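Exopolygalacturonase (Yersinia enterocolitica, PDB 2UVF) hydrolyses pectic polygalacturonate in the exo mode as a family 28 glycoside hydrolase, and is held here with digalacturonic acid. Local coordinates at residues S52-W57 with N114-G119; N341-G346 with N364-G369; N390-N395 with W425-Y430. All coordinates share one frame; numbering follows the deposited sequence.

Contact 1: residues S52-W57 with N114-G119; sequences SIVLVW and NFTVIG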
# COMPACT_ATOMS: atom_id res chain seq x y z
N SER A 52 22.20 5.94 -9.74
CA SER A 52 21.79 4.95 -8.74
C SER A 52 20.90 3.86 -9.31
O SER A 52 20.13 4.09 -10.23
CB SER A 52 21.10 5.64 -7.55
OG SER A 52 20.10 6.53 -8.00
N ILE A 53 21.03 2.66 -8.74
CA ILE A 53 20.21 1.50 -9.09
C ILE A 53 19.73 0.88 -7.77
O ILE A 53 20.50 0.79 -6.81
CB ILE A 53 21.01 0.47 -9.95
CG1 ILE A 53 21.46 1.11 -11.28
CG2 ILE A 53 20.21 -0.83 -10.20
CD1 ILE A 53 22.61 0.36 -12.01
N VAL A 54 18.46 0.48 -7.73
CA VAL A 54 17.88 -0.27 -6.61
C VAL A 54 17.76 -1.76 -6.96
O VAL A 54 17.22 -2.12 -8.01
CB VAL A 54 16.48 0.30 -6.19
CG1 VAL A 54 15.94 -0.41 -4.93
CG2 VAL A 54 16.54 1.80 -5.94
N LEU A 55 18.28 -2.62 -6.08
CA LEU A 55 18.18 -4.07 -6.24
C LEU A 55 17.23 -4.70 -5.22
O LEU A 55 17.18 -4.28 -4.06
CB LEU A 55 19.55 -4.73 -6.08
CG LEU A 55 20.74 -4.29 -6.95
CD1 LEU A 55 22.06 -4.69 -6.28
CD2 LEU A 55 20.63 -4.85 -8.37
N VAL A 56 16.47 -5.71 -5.66
CA VAL A 56 15.66 -6.52 -4.76
C VAL A 56 15.80 -7.99 -5.15
O VAL A 56 16.26 -8.30 -6.24
CB VAL A 56 14.15 -6.12 -4.74
CG1 VAL A 56 13.96 -4.65 -4.37
CG2 VAL A 56 13.48 -6.44 -6.05
N TRP A 57 15.39 -8.88 -4.25
CA TRP A 57 15.53 -10.31 -4.46
C TRP A 57 14.56 -10.99 -3.55
O TRP A 57 14.13 -10.40 -2.56
CB TRP A 57 16.97 -10.79 -4.13
CG TRP A 57 17.41 -10.46 -2.74
CD1 TRP A 57 17.23 -11.21 -1.60
CD2 TRP A 57 18.10 -9.26 -2.32
NE1 TRP A 57 17.75 -10.55 -0.51
CE2 TRP A 57 18.30 -9.37 -0.92
CE3 TRP A 57 18.57 -8.12 -2.98
CZ2 TRP A 57 18.94 -8.36 -0.17
CZ3 TRP A 57 19.21 -7.12 -2.23
CH2 TRP A 57 19.39 -7.25 -0.85
N ASN A 114 16.26 -5.72 -0.03
CA ASN A 114 16.57 -4.59 -0.91
C ASN A 114 17.92 -3.97 -0.56
O ASN A 114 18.33 -4.00 0.60
CB ASN A 114 15.45 -3.53 -0.89
CG ASN A 114 15.43 -2.71 0.39
OD1 ASN A 114 14.81 -3.12 1.38
ND2 ASN A 114 16.10 -1.54 0.38
N PHE A 115 18.58 -3.42 -1.56
CA PHE A 115 19.87 -2.74 -1.40
C PHE A 115 19.97 -1.65 -2.48
O PHE A 115 19.88 -1.95 -3.66
CB PHE A 115 21.02 -3.76 -1.52
CG PHE A 115 22.41 -3.18 -1.37
CD1 PHE A 115 23.09 -3.27 -0.16
CD2 PHE A 115 23.07 -2.60 -2.45
CE1 PHE A 115 24.38 -2.75 -0.01
CE2 PHE A 115 24.36 -2.08 -2.31
CZ PHE A 115 25.01 -2.15 -1.09
N THR A 116 20.15 -0.40 -2.06
CA THR A 116 20.27 0.74 -2.99
C THR A 116 21.73 1.11 -3.35
O THR A 116 22.48 1.60 -2.50
CB THR A 116 19.53 1.99 -2.44
OG1 THR A 116 18.20 1.63 -2.08
CG2 THR A 116 19.47 3.09 -3.47
N VAL A 117 22.10 0.90 -4.61
CA VAL A 117 23.46 1.22 -5.07
C VAL A 117 23.56 2.65 -5.63
O VAL A 117 23.04 2.91 -6.72
CB VAL A 117 23.95 0.25 -6.16
CG1 VAL A 117 25.44 0.45 -6.42
CG2 VAL A 117 23.65 -1.22 -5.80
N ILE A 118 24.24 3.54 -4.91
CA ILE A 118 24.43 4.93 -5.37
C ILE A 118 25.86 5.26 -5.85
O ILE A 118 26.74 4.38 -5.87
CB ILE A 118 23.95 5.99 -4.30
CG1 ILE A 118 24.94 6.12 -3.15
CG2 ILE A 118 22.52 5.66 -3.81
CD1 ILE A 118 24.95 7.48 -2.47
N GLY A 119 26.08 6.52 -6.24
CA GLY A 119 27.41 7.01 -6.62
C GLY A 119 27.94 6.41 -7.91
O GLY A 119 29.14 6.19 -8.05

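Contact 2: residues N341-G346 with N364-G369; sequences NVYLAG and NVVANG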
# COMPACT_ATOMS: atom_id res chain seq x y z
N ASN A 341 4.49 0.88 -16.40
CA ASN A 341 5.73 1.26 -15.67
C ASN A 341 5.64 2.52 -14.79
O ASN A 341 5.86 3.62 -15.26
CB ASN A 341 6.97 1.39 -16.58
CG ASN A 341 7.15 0.20 -17.51
OD1 ASN A 341 7.58 0.36 -18.65
ND2 ASN A 341 6.85 -0.98 -17.04
N VAL A 342 5.34 2.35 -13.50
CA VAL A 342 5.33 3.48 -12.55
C VAL A 342 6.43 3.32 -11.48
O VAL A 342 6.75 2.21 -11.08
CB VAL A 342 3.98 3.64 -11.85
CG1 VAL A 342 3.97 4.90 -10.99
CG2 VAL A 342 2.87 3.69 -12.86
N TYR A 343 7.02 4.44 -11.06
CA TYR A 343 7.97 4.41 -9.96
C TYR A 343 7.75 5.60 -9.04
O TYR A 343 8.05 6.74 -9.41
CB TYR A 343 9.43 4.38 -10.46
CG TYR A 343 10.52 4.30 -9.35
CD1 TYR A 343 10.75 3.11 -8.65
CD2 TYR A 343 11.35 5.39 -9.08
CE1 TYR A 343 11.75 3.03 -7.66
CE2 TYR A 343 12.35 5.31 -8.09
CZ TYR A 343 12.55 4.13 -7.39
OH TYR A 343 13.54 4.06 -6.41
N LEU A 344 7.25 5.29 -7.84
CA LEU A 344 7.06 6.26 -6.75
C LEU A 344 8.15 6.06 -5.71
O LEU A 344 8.45 4.92 -5.36
CB LEU A 344 5.65 6.07 -6.15
CG LEU A 344 4.53 5.90 -7.20
CD1 LEU A 344 3.19 5.47 -6.54
CD2 LEU A 344 4.34 7.17 -8.08
N ALA A 345 8.80 7.13 -5.25
CA ALA A 345 9.92 6.99 -4.34
C ALA A 345 10.19 8.21 -3.46
O ALA A 345 10.06 9.34 -3.92
CB ALA A 345 11.18 6.63 -5.11
N GLY A 346 10.57 7.97 -2.20
CA GLY A 346 11.05 9.01 -1.28
C GLY A 346 10.07 10.01 -0.68
O GLY A 346 10.32 10.58 0.40
N ASN A 364 3.25 -2.90 -13.70
CA ASN A 364 4.64 -2.63 -13.29
C ASN A 364 4.79 -1.37 -12.45
O ASN A 364 5.45 -0.42 -12.87
CB ASN A 364 5.56 -2.59 -14.52
CG ASN A 364 5.29 -3.73 -15.48
OD1 ASN A 364 4.90 -4.84 -15.06
ND2 ASN A 364 5.45 -3.46 -16.78
N VAL A 365 4.13 -1.35 -11.30
CA VAL A 365 4.18 -0.22 -10.36
C VAL A 365 5.14 -0.56 -9.25
O VAL A 365 5.15 -1.69 -8.76
CB VAL A 365 2.80 0.07 -9.72
CG1 VAL A 365 2.92 1.20 -8.69
CG2 VAL A 365 1.72 0.37 -10.80
N VAL A 366 5.95 0.41 -8.85
CA VAL A 366 6.85 0.26 -7.70
C VAL A 366 6.69 1.44 -6.75
O VAL A 366 6.74 2.61 -7.17
CB VAL A 366 8.36 0.09 -8.14
CG1 VAL A 366 9.33 0.13 -6.91
CG2 VAL A 366 8.53 -1.21 -8.89
N ALA A 367 6.46 1.15 -5.46
CA ALA A 367 6.52 2.18 -4.42
C ALA A 367 7.66 1.93 -3.42
O ALA A 367 7.62 1.01 -2.62
CB ALA A 367 5.16 2.35 -3.71
N ASN A 368 8.69 2.78 -3.50
CA ASN A 368 9.90 2.60 -2.72
C ASN A 368 10.10 3.75 -1.72
O ASN A 368 10.43 4.86 -2.11
CB ASN A 368 11.10 2.50 -3.68
CG ASN A 368 12.45 2.40 -2.96
OD1 ASN A 368 12.51 2.14 -1.76
ND2 ASN A 368 13.53 2.58 -3.71
N GLY A 369 9.90 3.47 -0.44
CA GLY A 369 10.32 4.39 0.61
C GLY A 369 9.48 5.63 0.74
O GLY A 369 9.99 6.72 1.06

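Contact 3: residues N390-N395 with W425-Y430; sequences NVMVFN and WLFNNY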
# COMPACT_ATOMS: atom_id res chain seq x y z
N ASN A 390 1.31 -6.88 -11.38
CA ASN A 390 2.75 -6.82 -11.07
C ASN A 390 3.12 -5.52 -10.32
O ASN A 390 3.71 -4.61 -10.89
CB ASN A 390 3.57 -7.05 -12.36
CG ASN A 390 5.06 -7.15 -12.11
OD1 ASN A 390 5.85 -6.54 -12.84
ND2 ASN A 390 5.46 -7.92 -11.10
N VAL A 391 2.75 -5.45 -9.05
CA VAL A 391 3.02 -4.28 -8.19
C VAL A 391 3.91 -4.62 -6.97
O VAL A 391 4.00 -5.76 -6.53
CB VAL A 391 1.71 -3.51 -7.77
CG1 VAL A 391 0.75 -3.31 -8.97
CG2 VAL A 391 0.97 -4.21 -6.62
N MET A 392 4.60 -3.63 -6.44
CA MET A 392 5.62 -3.87 -5.43
C MET A 392 5.66 -2.67 -4.50
O MET A 392 5.65 -1.55 -4.97
CB MET A 392 6.96 -4.01 -6.11
CG MET A 392 7.99 -4.71 -5.32
SD MET A 392 9.58 -4.45 -6.12
CE MET A 392 9.47 -5.55 -7.54
N VAL A 393 5.65 -2.92 -3.19
CA VAL A 393 5.80 -1.89 -2.18
C VAL A 393 6.84 -2.32 -1.14
O VAL A 393 6.65 -3.32 -0.43
CB VAL A 393 4.44 -1.59 -1.49
CG1 VAL A 393 4.62 -0.68 -0.28
CG2 VAL A 393 3.45 -0.97 -2.46
N PHE A 394 7.92 -1.56 -1.03
CA PHE A 394 8.94 -1.83 -0.02
C PHE A 394 9.50 -0.55 0.58
O PHE A 394 9.43 0.52 -0.03
CB PHE A 394 10.05 -2.74 -0.58
CG PHE A 394 10.90 -2.12 -1.68
CD1 PHE A 394 12.18 -1.67 -1.39
CD2 PHE A 394 10.46 -2.09 -3.01
CE1 PHE A 394 13.01 -1.16 -2.39
CE2 PHE A 394 11.27 -1.57 -4.03
CZ PHE A 394 12.55 -1.10 -3.72
N ASN A 395 10.03 -0.67 1.80
CA ASN A 395 10.60 0.44 2.57
C ASN A 395 9.66 1.58 2.91
O ASN A 395 10.11 2.65 3.31
CB ASN A 395 11.87 0.99 1.91
CG ASN A 395 12.97 -0.04 1.85
OD1 ASN A 395 12.80 -1.20 2.32
ND2 ASN A 395 14.09 0.33 1.24
N TRP A 425 3.76 -7.65 -4.37
CA TRP A 425 4.82 -8.10 -3.48
C TRP A 425 5.08 -7.00 -2.46
O TRP A 425 5.48 -5.90 -2.80
CB TRP A 425 6.02 -8.56 -4.32
CG TRP A 425 7.20 -9.13 -3.61
CD1 TRP A 425 7.25 -9.76 -2.40
CD2 TRP A 425 8.54 -9.13 -4.11
NE1 TRP A 425 8.55 -10.13 -2.10
CE2 TRP A 425 9.36 -9.78 -3.15
CE3 TRP A 425 9.13 -8.66 -5.30
CZ2 TRP A 425 10.73 -9.95 -3.33
CZ3 TRP A 425 10.50 -8.84 -5.48
CH2 TRP A 425 11.28 -9.48 -4.50
N LEU A 426 4.76 -7.29 -1.22
CA LEU A 426 4.80 -6.23 -0.19
C LEU A 426 5.81 -6.61 0.87
O LEU A 426 5.55 -7.49 1.67
CB LEU A 426 3.39 -6.01 0.42
CG LEU A 426 2.14 -5.75 -0.46
CD1 LEU A 426 2.41 -4.73 -1.59
CD2 LEU A 426 1.58 -7.04 -1.03
N PHE A 427 6.98 -5.96 0.87
CA PHE A 427 8.07 -6.35 1.75
C PHE A 427 8.84 -5.18 2.38
O PHE A 427 8.87 -4.09 1.83
CB PHE A 427 9.02 -7.35 1.04
CG PHE A 427 9.74 -6.79 -0.18
CD1 PHE A 427 11.03 -6.28 -0.08
CD2 PHE A 427 9.13 -6.82 -1.44
CE1 PHE A 427 11.72 -5.77 -1.20
CE2 PHE A 427 9.80 -6.31 -2.58
CZ PHE A 427 11.09 -5.78 -2.45
N ASN A 428 9.46 -5.43 3.53
CA ASN A 428 10.29 -4.44 4.23
C ASN A 428 9.59 -3.11 4.53
O ASN A 428 10.19 -2.03 4.44
CB ASN A 428 11.63 -4.21 3.49
CG ASN A 428 12.45 -5.50 3.34
OD1 ASN A 428 12.21 -6.50 4.04
ND2 ASN A 428 13.42 -5.47 2.44
N ASN A 429 8.31 -3.19 4.87
CA ASN A 429 7.51 -2.00 5.22
C ASN A 429 7.32 -1.97 6.69
O ASN A 429 7.33 -3.03 7.36
CB ASN A 429 6.14 -2.01 4.53
CG ASN A 429 6.26 -2.04 3.04
OD1 ASN A 429 6.67 -1.07 2.45
ND2 ASN A 429 5.95 -3.18 2.41
N TYR A 430 7.15 -0.75 7.19
CA TYR A 430 6.70 -0.55 8.57
C TYR A 430 5.27 0.02 8.59
O TYR A 430 5.03 1.13 8.13
CB TYR A 430 7.65 0.39 9.28
CG TYR A 430 7.40 0.57 10.75
CD1 TYR A 430 7.91 -0.32 11.68
CD2 TYR A 430 6.66 1.67 11.23
CE1 TYR A 430 7.69 -0.12 13.05
CE2 TYR A 430 6.44 1.86 12.56
CZ TYR A 430 6.95 0.97 13.48
OH TYR A 430 6.74 1.20 14.83

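Contact 1: residues S52-W57 with N114-G119
In the N-terminal fibronectin type III domain, strands 53-57 and 114-117 are neighbours in a three-stranded antiparallel sheet, with 114-117 at its edge and 39-42 on the far side of 53-57. The axes pass 4.7 Å apart at 162° between their directions. Two hydrogen-bonded pairs carry the backbone contact. At Ile53 and Val117, Ile53 N reaches Val117 O at 2.9 Å in the carbonyl plane, and Val117 N returns to Ile53 O at 2.7 Å almost along the C=O axis. At Leu55 and Phe115, each N donates to the other's O, Leu55 N from above the plane of the Phe115 carbonyl.

On the face of Ile53, Leu55, Phe115 and Val117, the packing is mixed aliphatic and aromatic. The side chains of Leu55 and Val117 cross obliquely, with Leu55 CD1 3.8 Å from Val117 CG2, and that same methyl of Val117 lies in the plane of the Phe115 ring, at its edge. Phe115 CG stands anti to its backbone N (chi1 -180°), which swings the ring away from strand 53-57. Trp57 CG takes the crowded position between its N and carbonyl carbon (chi1 56°), so the indole reaches across to Asn114 and Phe115: Asn114 N sits over one face, 3.6 Å from Trp57 CH2, and Phe115 CB meets the ring edge 3.9 Å from Trp57 CZ3. Phe128 of strand 125-134 touches Ile53, Leu55 and Val117, joining this face to the second sheet of the sandwich.

The other face carries Val54 and Thr116, whose methyls Val54 CG2 and Thr116 CG2 lie side by side 4.0 Å apart, and Val56 beside Asn114. Reciprocal backbone bonds therefore set the register, while one apolar face builds the sandwich interior and the other, of mixed polarity, presents itself to the catalytic domain.

Contact 2: residues N341-G346 with N364-G369
Strands 342-345 and 365-368 are equivalent strands of successive coils in the right-handed parallel beta-helix typical of family 28 hydrolases, running 4.7 Å apart with only 8° between their directions. Five backbone bonds pair them in register. Val342 N donates to Asn364 O and Val366 N to Val342 O, both from well above the carbonyl plane. The bonding straightens further on: Leu344 N meets Val366 O at 2.8 Å nearly along the C=O axis, and Asn368 N reaches Leu344 O at 2.8 Å with 175° at the hydrogen. Gly346 N closes the row on Asn368 O at 3.1 Å. The backbone of Tyr343 bonds instead to Ile261 and Ile263 of strand 258-264, and that of Ala345 to Ile263.

One side-chain bond is added. With Tyr343 CG anti to its N (chi1 -178°), the ring runs alongside Asn368, and Asn368 ND2 donates to Tyr343 OH at 3.1 Å, the hydroxyl lying near the amide plane. Nearer the root of the ring, Val366 CG1 touches its edge 3.7 Å from Tyr343 CD1. On the other face, Val342 and Val365 lie side by side, their CG2 methyls 4.1 Å apart.

Strand 258-264 flanks 342-345, strand 391-394 continues the stacking beyond 365-368, and Leu344 and Val365 pack inward on strand 357-360.

Contact 3: residues N390-N395 with W425-Y430
Phe394 and Phe427 both hold CG in the crowded position between backbone N and carbonyl carbon (chi1 67° and 63°), so their rings lean the same way and lie almost parallel, 1° apart in plane. They are displaced in their planes until they barely overlap, with centroids 5.0 Å apart; what sits over the Phe427 face is Phe394 CB, a CH-pi contact 3.6 Å from the centroid. Trp425, with CG anti to its N, brings CZ2 over the rim of the opposite Phe427 face, while Phe427 CE2 sits over the centre of the indole. In Met392 the anti chi1 and chi2 carry SD to the edge of the Phe427 ring, a Met-aromatic contact, and the bend at chi3 then turns Met392 CE to 3.8 Å from Trp425 CE3.

Parallel backbone bonds hold these groups in step: Trp425 N to Val391 O, Val393 N to Trp425 O, and Phe427 N to Val393 O at 3.0 Å. Asn429 ND2 also reaches Val393 O, at 2.9 Å and from above the carbonyl plane. A weak bond runs from Asn395 N to Asn428 O, 3.0 Å long. On the face opposite the rings, Val393 CB packs 3.7 Å from Leu426 CD1.

Trp425 NE1 is bonded to Glu454, while Phe394, Trp425 and Phe427 form an aromatic patch against Val56 of the fibronectin domain. Val393 O is thus gripped by two donors, and the buried Asn429 amide is bonded at both ends, its ND2 also to Asn456 OD1 and its OD1 from Asn396 N.

Contacts 2 and 3 are consecutive parts of one beta-helix wall, their centres 10 Å apart, joined where strands 365-368 and 391-394 pair: Ala367 N lies 2.9 Å from Met392 O and Gly369 N 3.0 Å from Phe394 O. Contact 1 belongs to another domain and rests on both. Its Val54 CG2 is 3.8 Å from Tyr343 OH of contact 2, and its Val56 CG1 is 3.6 Å from Phe427 CZ of contact 3. This packing is joined by close amide pairs of Asn114 with Asn428 and Asn395, whose bonding stays open because these amides may be turned over. The bound galacturonate lies at a distance, about 14 Å from the Val365 side chain and about 12 Å from that of Val391.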